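Glycerophosphoryl diester phosphodiesterase (Agrobacterium tumefaciens str. C58, PDB 3KS6) is a magnesium-binding member of the glycerophosphoryl diester phosphodiesterase family, built on a TIM-barrel fold. Local coordinates at residues E33-L38 against N101-I106; R134-S139 against T153-W158; S216-A221 against T235-L240; V187-A192 against W210-P215. All coordinates share one frame; numbering follows the deposited sequence.

Contacts 1, 2 and 4 all belong to the curled sheet of the TIM barrel, while contact 3 joins two helices that pack outside it. Along the chain, contact 1 closes before contact 2 opens; contacts 4 and 3 follow. Strands 101-106 and 135-139 are neighbours, so contacts 1 and 2 touch, their centres about 9 Å apart; strands 156-160 and 184-188 carry the sheet on from contact 2 to contact 4. The centres of contacts 3 and 4 lie about 10 Å apart, bridged by K220 and Q217. The centre of contact 1 lies about 4 Å from the centre of the chain, and its acids bind the magnesium ion toward the C-terminal ends of the two segments.

Contact 1 of 4, residues E33-L38 against N101-I106. With MG (magnesium ion), chain F.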
loop_
_atom_site.group_PDB
_atom_site.type_symbol
_atom_site.label_atom_id
_atom_site.label_comp_id
_atom_site.label_asym_id
_atom_site.label_seq_id
_atom_site.Cartn_x
_atom_site.Cartn_y
_atom_site.Cartn_z
ATOM N N GLU A 33 -2.376 7.455 6.426
ATOM C CA GLU A 33 -2.059 6.030 6.307
ATOM C C GLU A 33 -0.587 5.754 6.033
ATOM O O GLU A 33 0.149 6.594 5.518
ATOM C CB GLU A 33 -2.885 5.394 5.172
ATOM C CG GLU A 33 -4.376 5.389 5.402
ATOM C CD GLU A 33 -5.188 5.009 4.156
ATOM O OE1 GLU A 33 -4.589 4.661 3.126
ATOM O OE2 GLU A 33 -6.426 5.103 4.200
ATOM N N VAL A 34 -0.183 4.556 6.411
ATOM C CA VAL A 34 1.100 4.004 6.027
ATOM C C VAL A 34 0.789 2.824 5.127
ATOM O O VAL A 34 -0.096 2.018 5.450
ATOM C CB VAL A 34 1.964 3.584 7.225
ATOM C CG1 VAL A 34 1.325 2.458 8.025
ATOM C CG2 VAL A 34 3.402 3.201 6.769
ATOM N N GLU A 35 1.458 2.760 3.965
ATOM C CA GLU A 35 1.297 1.641 3.046
ATOM C C GLU A 35 2.460 0.653 3.192
ATOM O O GLU A 35 3.598 1.066 3.340
ATOM C CB GLU A 35 1.165 2.116 1.588
ATOM C CG GLU A 35 0.699 0.971 0.632
ATOM C CD GLU A 35 1.823 0.146 0.004
ATOM O OE1 GLU A 35 2.999 0.479 0.151
ATOM O OE2 GLU A 35 1.512 -0.887 -0.643
ATOM N N PHE A 36 2.169 -0.643 3.100
ATOM C CA PHE A 36 3.184 -1.679 3.155
ATOM C C PHE A 36 2.649 -2.967 2.547
ATOM O O PHE A 36 1.436 -3.146 2.408
ATOM C CB PHE A 36 3.610 -1.910 4.624
ATOM C CG PHE A 36 2.462 -2.316 5.506
ATOM C CD1 PHE A 36 1.625 -1.342 6.039
ATOM C CD2 PHE A 36 2.172 -3.658 5.733
ATOM C CE1 PHE A 36 0.557 -1.679 6.806
ATOM C CE2 PHE A 36 1.091 -4.016 6.512
ATOM C CZ PHE A 36 0.286 -3.022 7.076
ATOM N N ASP A 37 3.583 -3.849 2.198
ATOM C CA ASP A 37 3.300 -5.136 1.547
ATOM C C ASP A 37 3.811 -6.233 2.496
ATOM O O ASP A 37 4.708 -6.007 3.286
ATOM C CB ASP A 37 4.058 -5.228 0.222
ATOM C CG ASP A 37 4.092 -3.911 -0.533
ATOM O OD1 ASP A 37 3.055 -3.516 -1.136
ATOM O OD2 ASP A 37 5.157 -3.255 -0.522
ATOM N N LEU A 38 3.251 -7.428 2.387
ATOM C CA LEU A 38 3.560 -8.509 3.323
ATOM C C LEU A 38 3.840 -9.785 2.567
ATOM O O LEU A 38 3.232 -10.017 1.520
ATOM C CB LEU A 38 2.362 -8.742 4.281
ATOM C CG LEU A 38 1.866 -7.599 5.201
ATOM C CD1 LEU A 38 0.591 -8.026 6.010
ATOM C CD2 LEU A 38 2.978 -7.153 6.128
ATOM N N ASN A 101 -3.232 5.027 10.154
ATOM C CA ASN A 101 -3.792 3.707 9.978
ATOM C C ASN A 101 -3.114 2.957 8.856
ATOM O O ASN A 101 -2.217 3.491 8.232
ATOM C CB ASN A 101 -5.274 3.825 9.783
ATOM C CG ASN A 101 -5.967 4.319 11.040
ATOM O OD1 ASN A 101 -5.526 4.048 12.159
ATOM N ND2 ASN A 101 -7.038 5.037 10.857
ATOM N N PHE A 102 -3.530 1.709 8.632
ATOM C CA PHE A 102 -2.799 0.814 7.747
ATOM C C PHE A 102 -3.470 0.698 6.388
ATOM O O PHE A 102 -4.707 0.601 6.317
ATOM C CB PHE A 102 -2.793 -0.610 8.333
ATOM C CG PHE A 102 -1.745 -0.897 9.416
ATOM C CD1 PHE A 102 -0.775 0.002 9.800
ATOM C CD2 PHE A 102 -1.686 -2.181 9.953
ATOM C CE1 PHE A 102 0.190 -0.338 10.742
ATOM C CE2 PHE A 102 -0.699 -2.515 10.895
ATOM C CZ PHE A 102 0.224 -1.567 11.283
ATOM N N ARG A 103 -2.642 0.657 5.340
ATOM C CA ARG A 103 -3.034 0.287 3.989
ATOM C C ARG A 103 -2.116 -0.927 3.657
ATOM O O ARG A 103 -0.917 -0.788 3.384
ATOM C CB ARG A 103 -2.871 1.460 3.008
ATOM C CG ARG A 103 -3.085 1.106 1.516
ATOM C CD ARG A 103 -2.713 2.272 0.696
ATOM N NE ARG A 103 -2.598 2.026 -0.739
ATOM C CZ ARG A 103 -3.294 2.650 -1.682
ATOM N NH1 ARG A 103 -4.173 3.623 -1.403
ATOM N NH2 ARG A 103 -3.027 2.360 -2.943
ATOM N N CYS A 104 -2.694 -2.101 3.752
ATOM C CA CYS A 104 -1.965 -3.355 3.647
ATOM C C CYS A 104 -2.103 -3.969 2.257
ATOM O O CYS A 104 -3.211 -4.280 1.855
ATOM C CB CYS A 104 -2.549 -4.312 4.708
ATOM S SG CYS A 104 -1.845 -5.966 4.690
ATOM N N GLU A 105 -1.003 -4.205 1.554
ATOM C CA GLU A 105 -1.082 -4.818 0.212
ATOM C C GLU A 105 -0.744 -6.288 0.259
ATOM O O GLU A 105 0.272 -6.671 0.826
ATOM C CB GLU A 105 -0.163 -4.110 -0.801
ATOM C CG GLU A 105 -0.459 -4.542 -2.235
ATOM C CD GLU A 105 0.438 -3.896 -3.267
ATOM O OE1 GLU A 105 1.028 -2.811 -2.991
ATOM O OE2 GLU A 105 0.597 -4.524 -4.349
ATOM N N ILE A 106 -1.603 -7.083 -0.350
ATOM C CA ILE A 106 -1.441 -8.534 -0.504
ATOM C C ILE A 106 -0.787 -8.798 -1.862
ATOM O O ILE A 106 -1.395 -8.557 -2.933
ATOM C CB ILE A 106 -2.810 -9.231 -0.468
ATOM C CG1 ILE A 106 -3.540 -8.910 0.830
ATOM C CG2 ILE A 106 -2.646 -10.775 -0.602
ATOM C CD1 ILE A 106 -2.730 -9.339 2.092
HETATM MG MG MG F . 2.580 -1.781 -2.165
HETATM O O HOH W 1 -5.831 3.474 0.954
HETATM O O HOH W 2 -1.244 -0.499 -1.548
HETATM O O HOH W 3 4.366 -0.902 -1.431
HETATM O O HOH W 4 3.651 -2.380 -3.856
#
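E35, D37 and E105 converge on a magnesium ion, with E35 OE2 and D37 OD1 each 2.1 Å and E105 OE1 2.0 Å from the metal. The cation lets D37 OD1 and E105 OE1 approach to 2.8 Å although both are acceptors; these two carboxylates run side by side with planes 81° apart. The E35 chain bends at chi2 (-90°), turning its carboxylate off the extended course that E105 keeps. A metal-bound water donates to both E35 OE1 and D37 OD2, tying the two acids together on the ion. R103 reaches the acids through water: one water joins its NE to E35 OE2, another its NH1 to E33 OE1, while E33 OE2 forms a salt bridge with R4. The parallel ladder between the strands includes V34 N to N101 O (2.9 Å) and E105 N to F36 O (2.8 Å). On the other face of the sheet F36 points its edge at the face of F102, CE1 to CG 3.6 Å, with planes at 75°. C104 CA lies over one face of the F36 ring, and C104 SG touches L38 CD1 at 3.5 Å. Helix 88-95 covers this apolar side, L91 touching both phenylalanines and Y95 meeting F102 edge-to-face; strand 135-139 flanks 101-106, and on the acidic side T230 of strand 228-231 touches E35 and R103.

Contact 2 of 4, residues R134-S139 against T153-W158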
loop_
_atom_site.group_PDB
_atom_site.type_symbol
_atom_site.label_atom_id
_atom_site.label_comp_id
_atom_site.label_asym_id
_atom_site.label_seq_id
_atom_site.Cartn_x
_atom_site.Cartn_y
_atom_site.Cartn_z
ATOM N N ARG A 134 -8.214 -1.027 11.981
ATOM C CA ARG A 134 -7.551 0.139 11.430
ATOM C C ARG A 134 -6.878 -0.160 10.103
ATOM O O ARG A 134 -5.980 0.558 9.701
ATOM C CB ARG A 134 -6.526 0.664 12.411
ATOM C CG ARG A 134 -7.140 1.153 13.729
ATOM C CD ARG A 134 -6.074 1.437 14.798
ATOM N NE ARG A 134 -4.985 2.286 14.350
ATOM C CZ ARG A 134 -3.874 2.517 15.039
ATOM N NH1 ARG A 134 -3.688 1.973 16.237
ATOM N NH2 ARG A 134 -2.952 3.302 14.514
ATOM N N THR A 135 -7.323 -1.190 9.402
ATOM C CA THR A 135 -6.660 -1.590 8.161
ATOM C C THR A 135 -7.604 -1.532 6.948
ATOM O O THR A 135 -8.790 -1.918 7.030
ATOM C CB THR A 135 -6.082 -3.025 8.283
ATOM O OG1 THR A 135 -5.118 -3.051 9.324
ATOM C CG2 THR A 135 -5.393 -3.467 6.969
ATOM N N THR A 136 -7.065 -1.000 5.854
ATOM C CA THR A 136 -7.642 -1.112 4.501
ATOM C C THR A 136 -6.737 -2.064 3.736
ATOM O O THR A 136 -5.516 -1.994 3.864
ATOM C CB THR A 136 -7.645 0.274 3.784
ATOM O OG1 THR A 136 -8.685 1.087 4.339
ATOM C CG2 THR A 136 -7.855 0.144 2.282
ATOM N N PHE A 137 -7.321 -2.943 2.925
ATOM C CA PHE A 137 -6.545 -3.904 2.164
ATOM C C PHE A 137 -6.527 -3.547 0.688
ATOM O O PHE A 137 -7.530 -3.108 0.126
ATOM C CB PHE A 137 -7.113 -5.329 2.299
ATOM C CG PHE A 137 -7.015 -5.874 3.695
ATOM C CD1 PHE A 137 -5.866 -6.541 4.109
ATOM C CD2 PHE A 137 -8.074 -5.746 4.569
ATOM C CE1 PHE A 137 -5.783 -7.062 5.385
ATOM C CE2 PHE A 137 -7.988 -6.250 5.879
ATOM C CZ PHE A 137 -6.849 -6.940 6.264
ATOM N N SER A 138 -5.401 -3.822 0.044
ATOM C CA SER A 138 -5.257 -3.523 -1.382
ATOM C C SER A 138 -4.552 -4.706 -2.058
ATOM O O SER A 138 -3.891 -5.470 -1.388
ATOM C CB SER A 138 -4.393 -2.286 -1.577
ATOM O OG SER A 138 -3.069 -2.486 -1.099
ATOM N N SER A 139 -4.739 -4.851 -3.370
ATOM C CA SER A 139 -3.996 -5.856 -4.134
ATOM C C SER A 139 -4.146 -5.554 -5.581
ATOM O O SER A 139 -5.180 -4.992 -5.973
ATOM C CB SER A 139 -4.590 -7.245 -3.911
ATOM O OG SER A 139 -3.791 -8.237 -4.498
ATOM N N THR A 153 -14.648 -7.719 6.465
ATOM C CA THR A 153 -15.543 -6.637 6.161
ATOM C C THR A 153 -14.773 -5.323 6.064
ATOM O O THR A 153 -15.379 -4.291 5.798
ATOM C CB THR A 153 -16.603 -6.495 7.261
ATOM O OG1 THR A 153 -15.926 -6.395 8.520
ATOM C CG2 THR A 153 -17.485 -7.720 7.264
ATOM N N ARG A 154 -13.448 -5.353 6.274
ATOM C CA ARG A 154 -12.626 -4.151 6.130
ATOM C C ARG A 154 -12.642 -3.618 4.704
ATOM O O ARG A 154 -12.882 -4.368 3.777
ATOM C CB ARG A 154 -11.175 -4.403 6.586
ATOM C CG ARG A 154 -11.023 -4.784 8.095
ATOM C CD ARG A 154 -11.634 -3.709 8.996
ATOM N NE ARG A 154 -11.050 -2.408 8.710
ATOM C CZ ARG A 154 -11.586 -1.222 9.014
ATOM N NH1 ARG A 154 -12.742 -1.121 9.641
ATOM N NH2 ARG A 154 -10.954 -0.120 8.666
ATOM N N PRO A 155 -12.393 -2.315 4.529
ATOM C CA PRO A 155 -12.399 -1.787 3.178
ATOM C C PRO A 155 -11.319 -2.411 2.323
ATOM O O PRO A 155 -10.252 -2.714 2.834
ATOM C CB PRO A 155 -12.112 -0.308 3.376
ATOM C CG PRO A 155 -12.476 -0.026 4.815
ATOM C CD PRO A 155 -12.093 -1.268 5.512
ATOM N N ARG A 156 -11.636 -2.595 1.035
ATOM C CA ARG A 156 -10.730 -3.140 0.025
ATOM C C ARG A 156 -10.621 -2.169 -1.152
ATOM O O ARG A 156 -11.611 -1.495 -1.500
ATOM C CB ARG A 156 -11.268 -4.468 -0.515
ATOM C CG ARG A 156 -11.340 -5.618 0.490
ATOM C CD ARG A 156 -12.389 -6.688 0.092
ATOM N NE ARG A 156 -13.787 -6.232 0.267
ATOM C CZ ARG A 156 -14.668 -6.007 -0.719
ATOM N NH1 ARG A 156 -14.373 -6.258 -1.976
ATOM N NH2 ARG A 156 -15.884 -5.553 -0.432
ATOM N N LEU A 157 -9.444 -2.129 -1.780
ATOM C CA LEU A 157 -9.279 -1.389 -3.025
ATOM C C LEU A 157 -8.412 -2.196 -3.998
ATOM O O LEU A 157 -7.404 -2.777 -3.601
ATOM C CB LEU A 157 -8.735 0.019 -2.817
ATOM C CG LEU A 157 -7.259 0.227 -2.533
ATOM C CD1 LEU A 157 -6.468 0.425 -3.794
ATOM C CD2 LEU A 157 -7.007 1.413 -1.605
ATOM N N TRP A 158 -8.835 -2.177 -5.261
ATOM C CA TRP A 158 -8.165 -2.880 -6.346
ATOM C C TRP A 158 -7.192 -1.946 -7.018
ATOM O O TRP A 158 -7.542 -0.861 -7.502
ATOM C CB TRP A 158 -9.193 -3.421 -7.328
ATOM C CG TRP A 158 -8.574 -4.233 -8.443
ATOM C CD1 TRP A 158 -7.469 -5.005 -8.383
ATOM C CD2 TRP A 158 -9.073 -4.330 -9.781
ATOM N NE1 TRP A 158 -7.217 -5.567 -9.621
ATOM C CE2 TRP A 158 -8.192 -5.153 -10.494
ATOM C CE3 TRP A 158 -10.191 -3.799 -10.435
ATOM C CZ2 TRP A 158 -8.398 -5.477 -11.842
ATOM C CZ3 TRP A 158 -10.382 -4.101 -11.751
ATOM C CH2 TRP A 158 -9.502 -4.939 -12.446
#
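R154 turns its guanidinium side-on to the backbone of T135, so that two nitrogens grip one carbonyl oxygen: NE to T135 O at 2.9 Å and NH2 to T135 O at 3.3 Å. The oxygen lies in the guanidinium plane; NE approaches in the plane of the carbonyl, NH2 from well above it. Bends at chi2 (-57°) and chi3 (-56°) fold the arginine chain back to make this possible. P155 CD lies against one guanidinium face and R134 N over the opposite one, both toward the rim. The R154 and F137 side chains cross at about a right angle, with R154 CB at the ring edge, 3.8 Å from F137 CE2. T135 CG2 sits over the centre of one F137 face. T136 crosses P155 in a similar way, OG1 to CB 3.8 Å, and S138 CB packs on L157 CG at 3.9 Å. W158 presents its edge to strand 135-139, CD1 3.3 Å from S139 O, while its NE1 bonds to F140 O. Between the backbones, F137 N bonds to P155 O at 2.9 Å and L157 N to F137 O, followed by a weak bond from S139 N to L157 O. Helix 142-151 connects the two parallel strands, its L148 touching F137: the beta-alpha-beta crossover from which TIM barrels are built.

Contact 3 of 4, residues S216-A221 against T235-L240; sequences SQITKA and TLAIAL
I218 and L240 meet through aliphatic branches, with no flat group taking part in the contact: there are methyl ends here instead of faces and edges. The closest approach is I218 CG2 to L240 CD1, 3.6 Å, where the two side chains cross at about a right angle. The same leucine methyl also rests against the branch point of the isoleucine, L240 CD1 lying 3.8 Å from I218 CB. The other arm of I218 is extended, chi2 165° setting CD1 anti to CA, and this methyl reaches back toward the N-terminal end of 235-240. There it touches L236 CD2 at 3.9 Å and A237 CB at 4.0 Å. One isoleucine thus uses its two branches on successive turns, CD1 on L236 and A237 and CG2 on L240. The small side chain of A237 lets I218 CD1 come as near to its backbone as to its CB. T219 borders the patch, its OG1 4.0 Å from L240 CD1; that hydroxyl bonds to P215 O within its own helix, so it meets the leucine by van der Waals contact alone. No hydrogen bond joins the segments, whose axes approach to 10.0 Å with 46° between their N-to-C directions. Strand 228-231 underlies both helices: F229 and T231 touch I218, T231 also touches A237, and A237 further meets I5 of strand 4-8.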
loop_
_atom_site.group_PDB
_atom_site.type_symbol
_atom_site.label_atom_id
_atom_site.label_comp_id
_atom_site.label_asym_id
_atom_site.label_seq_id
_atom_site.Cartn_x
_atom_site.Cartn_y
_atom_site.Cartn_z
ATOM N N SER A 216 5.082 17.483 -9.050
ATOM C CA SER A 216 4.061 17.613 -10.084
ATOM C C SER A 216 2.984 16.523 -9.916
ATOM O O SER A 216 1.794 16.791 -10.087
ATOM C CB SER A 216 4.674 17.546 -11.491
ATOM O OG SER A 216 5.601 16.486 -11.583
ATOM N N GLN A 217 3.422 15.314 -9.614
ATOM C CA GLN A 217 2.488 14.184 -9.428
ATOM C C GLN A 217 1.609 14.367 -8.188
ATOM O O GLN A 217 0.420 14.144 -8.225
ATOM C CB GLN A 217 3.274 12.893 -9.278
ATOM C CG GLN A 217 3.790 12.359 -10.575
ATOM C CD GLN A 217 4.702 11.202 -10.379
ATOM O OE1 GLN A 217 5.452 11.120 -9.393
ATOM N NE2 GLN A 217 4.664 10.270 -11.344
ATOM N N ILE A 218 2.234 14.754 -7.080
ATOM C CA ILE A 218 1.523 15.076 -5.862
ATOM C C ILE A 218 0.513 16.197 -6.098
ATOM O O ILE A 218 -0.650 16.063 -5.718
ATOM C CB ILE A 218 2.489 15.445 -4.709
ATOM C CG1 ILE A 218 3.342 14.231 -4.284
ATOM C CG2 ILE A 218 1.691 16.041 -3.517
ATOM C CD1 ILE A 218 4.559 14.570 -3.428
ATOM N N THR A 219 0.942 17.274 -6.762
ATOM C CA THR A 219 0.043 18.408 -7.030
ATOM C C THR A 219 -1.094 17.999 -7.978
ATOM O O THR A 219 -2.233 18.435 -7.834
ATOM C CB THR A 219 0.850 19.611 -7.609
ATOM O OG1 THR A 219 1.761 20.089 -6.617
ATOM C CG2 THR A 219 -0.103 20.703 -8.054
ATOM N N LYS A 220 -0.808 17.102 -8.928
ATOM C CA LYS A 220 -1.857 16.628 -9.817
ATOM C C LYS A 220 -2.930 15.888 -9.005
ATOM O O LYS A 220 -4.127 16.100 -9.197
ATOM C CB LYS A 220 -1.272 15.717 -10.883
ATOM C CG LYS A 220 -2.268 15.003 -11.741
ATOM C CD LYS A 220 -1.514 14.112 -12.721
ATOM C CE LYS A 220 -2.461 13.320 -13.567
ATOM N NZ LYS A 220 -1.695 12.483 -14.549
ATOM N N ALA A 221 -2.490 15.014 -8.113
ATOM C CA ALA A 221 -3.385 14.251 -7.220
ATOM C C ALA A 221 -4.274 15.194 -6.376
ATOM O O ALA A 221 -5.505 15.016 -6.272
ATOM C CB ALA A 221 -2.520 13.296 -6.309
ATOM N N THR A 235 6.776 13.606 3.475
ATOM C CA THR A 235 7.067 14.905 4.079
ATOM C C THR A 235 6.700 16.009 3.089
ATOM O O THR A 235 6.001 16.945 3.436
ATOM C CB THR A 235 8.529 14.965 4.550
ATOM O OG1 THR A 235 8.762 13.937 5.549
ATOM C CG2 THR A 235 8.839 16.353 5.126
ATOM N N LEU A 236 7.106 15.846 1.830
ATOM C CA LEU A 236 6.772 16.778 0.748
ATOM C C LEU A 236 5.299 16.806 0.469
ATOM O O LEU A 236 4.733 17.867 0.274
ATOM C CB LEU A 236 7.544 16.411 -0.540
ATOM C CG LEU A 236 7.200 17.225 -1.806
ATOM C CD1 LEU A 236 7.567 18.709 -1.597
ATOM C CD2 LEU A 236 7.870 16.654 -3.053
ATOM N N ALA A 237 4.663 15.644 0.460
ATOM C CA ALA A 237 3.245 15.561 0.191
ATOM C C ALA A 237 2.448 16.331 1.247
ATOM O O ALA A 237 1.491 17.016 0.912
ATOM C CB ALA A 237 2.778 14.099 0.158
ATOM N N ILE A 238 2.832 16.181 2.495
ATOM C CA ILE A 238 2.154 16.909 3.590
ATOM C C ILE A 238 2.277 18.401 3.368
ATOM O O ILE A 238 1.287 19.136 3.488
ATOM C CB ILE A 238 2.693 16.499 4.952
ATOM C CG1 ILE A 238 2.198 15.070 5.258
ATOM C CG2 ILE A 238 2.217 17.476 6.077
ATOM C CD1 ILE A 238 2.842 14.374 6.452
ATOM N N ALA A 239 3.479 18.856 3.045
ATOM C CA ALA A 239 3.758 20.293 2.779
ATOM C C ALA A 239 2.943 20.835 1.620
ATOM O O ALA A 239 2.321 21.906 1.715
ATOM C CB ALA A 239 5.231 20.501 2.484
ATOM N N LEU A 240 2.959 20.113 0.507
ATOM C CA LEU A 240 2.183 20.523 -0.660
ATOM C C LEU A 240 0.693 20.540 -0.379
ATOM O O LEU A 240 -0.022 21.434 -0.864
ATOM C CB LEU A 240 2.482 19.590 -1.844
ATOM C CG LEU A 240 3.813 19.787 -2.538
ATOM C CD1 LEU A 240 4.052 18.741 -3.607
ATOM C CD2 LEU A 240 3.817 21.204 -3.151
#

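Contact 4 of 4, residues V187-A192 against W210-P215; sequences VHIDTA and WAAHTP
W210 holds CG between its backbone N and carbonyl carbon (chi1 46°), while H188 sets CG anti to the backbone N (chi1 -166°). The indole lies across the end of the neighbouring strand, and the imidazole passes beside it. The peptide joining V187 to H188 lies against one indole face, V187 C 3.2 Å from W210 NE1. H188 CB stands over the six-membered ring of the same indole in a CH-pi contact. Beyond it the imidazole turns an edge to that face, H188 CD2 to W210 CZ3 3.6 Å, an offset edge-to-face pair with planes at 64°. A211 CB covers a face of the imidazole, 3.4 Å from H188 NE2. D190 N donates to H188 ND1 in the ring plane at 3.0 Å, which fixes the rotation of the ring and shows that ND1 acts as an acceptor. All this lies where the parallel barrel strands 184-188 and 206-210 end, the first in the 3-10 turn 189-191 and the second in a loop that contains an inverse gamma turn centred on A212. W210 N bonds to V187 O at 3.0 Å from above the carbonyl plane; I189 N answers to W210 O at 2.8 Å, a straighter approach to the acceptor. H188 O accepts from both T191 N and T191 OG1. I189 CG2 packs beside A211 O at 3.4 Å. W210 NE1 bonds to G186 O, and P162 of helix 162-179 touches both aromatic residues. T214 is the N-cap of helix 215-224, whose K220 NZ bonds to I189 O and A192 O.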
loop_
_atom_site.group_PDB
_atom_site.type_symbol
_atom_site.label_atom_id
_atom_site.label_comp_id
_atom_site.label_asym_id
_atom_site.label_seq_id
_atom_site.Cartn_x
_atom_site.Cartn_y
_atom_site.Cartn_z
ATOM N N VAL A 187 -5.240 3.791 -9.353
ATOM C CA VAL A 187 -4.453 3.795 -10.581
ATOM C C VAL A 187 -3.142 4.564 -10.378
ATOM O O VAL A 187 -3.050 5.493 -9.522
ATOM C CB VAL A 187 -5.270 4.402 -11.806
ATOM C CG1 VAL A 187 -6.656 3.719 -11.940
ATOM C CG2 VAL A 187 -5.454 5.932 -11.702
ATOM N N HIS A 188 -2.118 4.219 -11.187
ATOM C CA HIS A 188 -0.871 4.993 -11.233
ATOM C C HIS A 188 -1.221 6.450 -11.540
ATOM O O HIS A 188 -1.994 6.723 -12.448
ATOM C CB HIS A 188 0.035 4.463 -12.332
ATOM C CG HIS A 188 1.454 4.947 -12.265
ATOM N ND1 HIS A 188 1.818 6.272 -12.424
ATOM C CD2 HIS A 188 2.601 4.269 -12.056
ATOM C CE1 HIS A 188 3.131 6.383 -12.295
ATOM N NE2 HIS A 188 3.631 5.183 -12.079
ATOM N N ILE A 189 -0.628 7.385 -10.800
ATOM C CA ILE A 189 -0.922 8.812 -10.971
ATOM C C ILE A 189 -0.749 9.270 -12.415
ATOM O O ILE A 189 -1.499 10.104 -12.904
ATOM C CB ILE A 189 -0.021 9.681 -9.993
ATOM C CG1 ILE A 189 -0.422 11.165 -10.001
ATOM C CG2 ILE A 189 1.464 9.498 -10.283
ATOM C CD1 ILE A 189 -1.868 11.417 -9.761
ATOM N N ASP A 190 0.250 8.734 -13.109
ATOM C CA ASP A 190 0.508 9.139 -14.502
ATOM C C ASP A 190 -0.578 8.678 -15.478
ATOM O O ASP A 190 -0.598 9.165 -16.592
ATOM C CB ASP A 190 1.891 8.676 -14.995
ATOM C CG ASP A 190 3.061 9.363 -14.278
ATOM O OD1 ASP A 190 2.872 10.440 -13.661
ATOM O OD2 ASP A 190 4.164 8.790 -14.363
ATOM N N THR A 191 -1.450 7.744 -15.066
ATOM C CA THR A 191 -2.597 7.319 -15.852
ATOM C C THR A 191 -3.932 7.978 -15.458
ATOM O O THR A 191 -4.966 7.757 -16.083
ATOM C CB THR A 191 -2.745 5.786 -15.849
ATOM O OG1 THR A 191 -3.173 5.323 -14.555
ATOM C CG2 THR A 191 -1.422 5.115 -16.270
ATOM N N ALA A 192 -3.916 8.816 -14.434
ATOM C CA ALA A 192 -5.096 9.479 -13.958
ATOM C C ALA A 192 -5.296 10.775 -14.714
ATOM O O ALA A 192 -4.326 11.421 -15.114
ATOM C CB ALA A 192 -4.952 9.796 -12.438
ATOM N N TRP A 210 -1.653 5.975 -6.942
ATOM C CA TRP A 210 -0.398 5.505 -6.371
ATOM C C TRP A 210 0.763 5.954 -7.272
ATOM O O TRP A 210 0.559 6.476 -8.387
ATOM C CB TRP A 210 -0.391 3.981 -6.114
ATOM C CG TRP A 210 -0.909 3.143 -7.234
ATOM C CD1 TRP A 210 -2.182 2.827 -7.470
ATOM C CD2 TRP A 210 -0.129 2.502 -8.263
ATOM N NE1 TRP A 210 -2.279 2.037 -8.603
ATOM C CE2 TRP A 210 -1.023 1.813 -9.091
ATOM C CE3 TRP A 210 1.242 2.427 -8.546
ATOM C CZ2 TRP A 210 -0.600 1.104 -10.209
ATOM C CZ3 TRP A 210 1.659 1.713 -9.633
ATOM C CH2 TRP A 210 0.746 1.056 -10.457
ATOM N N ALA A 211 1.950 5.859 -6.721
ATOM C CA ALA A 211 3.217 6.244 -7.368
ATOM C C ALA A 211 3.395 7.751 -7.539
ATOM O O ALA A 211 4.067 8.183 -8.466
ATOM C CB ALA A 211 3.455 5.487 -8.725
ATOM N N ALA A 212 2.799 8.540 -6.631
ATOM C CA ALA A 212 2.868 10.012 -6.689
ATOM C C ALA A 212 4.076 10.468 -5.888
ATOM O O ALA A 212 3.957 10.856 -4.738
ATOM C CB ALA A 212 1.633 10.613 -6.145
ATOM N N HIS A 213 5.243 10.406 -6.509
ATOM C CA HIS A 213 6.515 10.635 -5.808
ATOM C C HIS A 213 7.162 12.011 -6.019
ATOM O O HIS A 213 7.984 12.425 -5.191
ATOM C CB HIS A 213 7.504 9.548 -6.206
ATOM C CG HIS A 213 6.980 8.163 -6.023
ATOM N ND1 HIS A 213 6.243 7.770 -4.923
ATOM C CD2 HIS A 213 7.084 7.074 -6.809
ATOM C CE1 HIS A 213 5.940 6.489 -5.031
ATOM N NE2 HIS A 213 6.432 6.043 -6.175
ATOM N N THR A 214 6.752 12.740 -7.057
ATOM C CA THR A 214 7.290 14.079 -7.370
ATOM C C THR A 214 6.292 15.208 -7.094
ATOM O O THR A 214 5.084 14.971 -7.008
ATOM C CB THR A 214 7.651 14.166 -8.885
ATOM O OG1 THR A 214 6.445 14.207 -9.652
ATOM C CG2 THR A 214 8.505 12.957 -9.338
ATOM N N PRO A 215 6.778 16.462 -6.982
ATOM C CA PRO A 215 5.870 17.551 -6.755
ATOM C C PRO A 215 4.772 17.672 -7.761
ATOM O O PRO A 215 3.643 17.973 -7.372
ATOM C CB PRO A 215 6.784 18.800 -6.829
ATOM C CG PRO A 215 8.095 18.306 -6.427
ATOM C CD PRO A 215 8.180 16.914 -6.964
#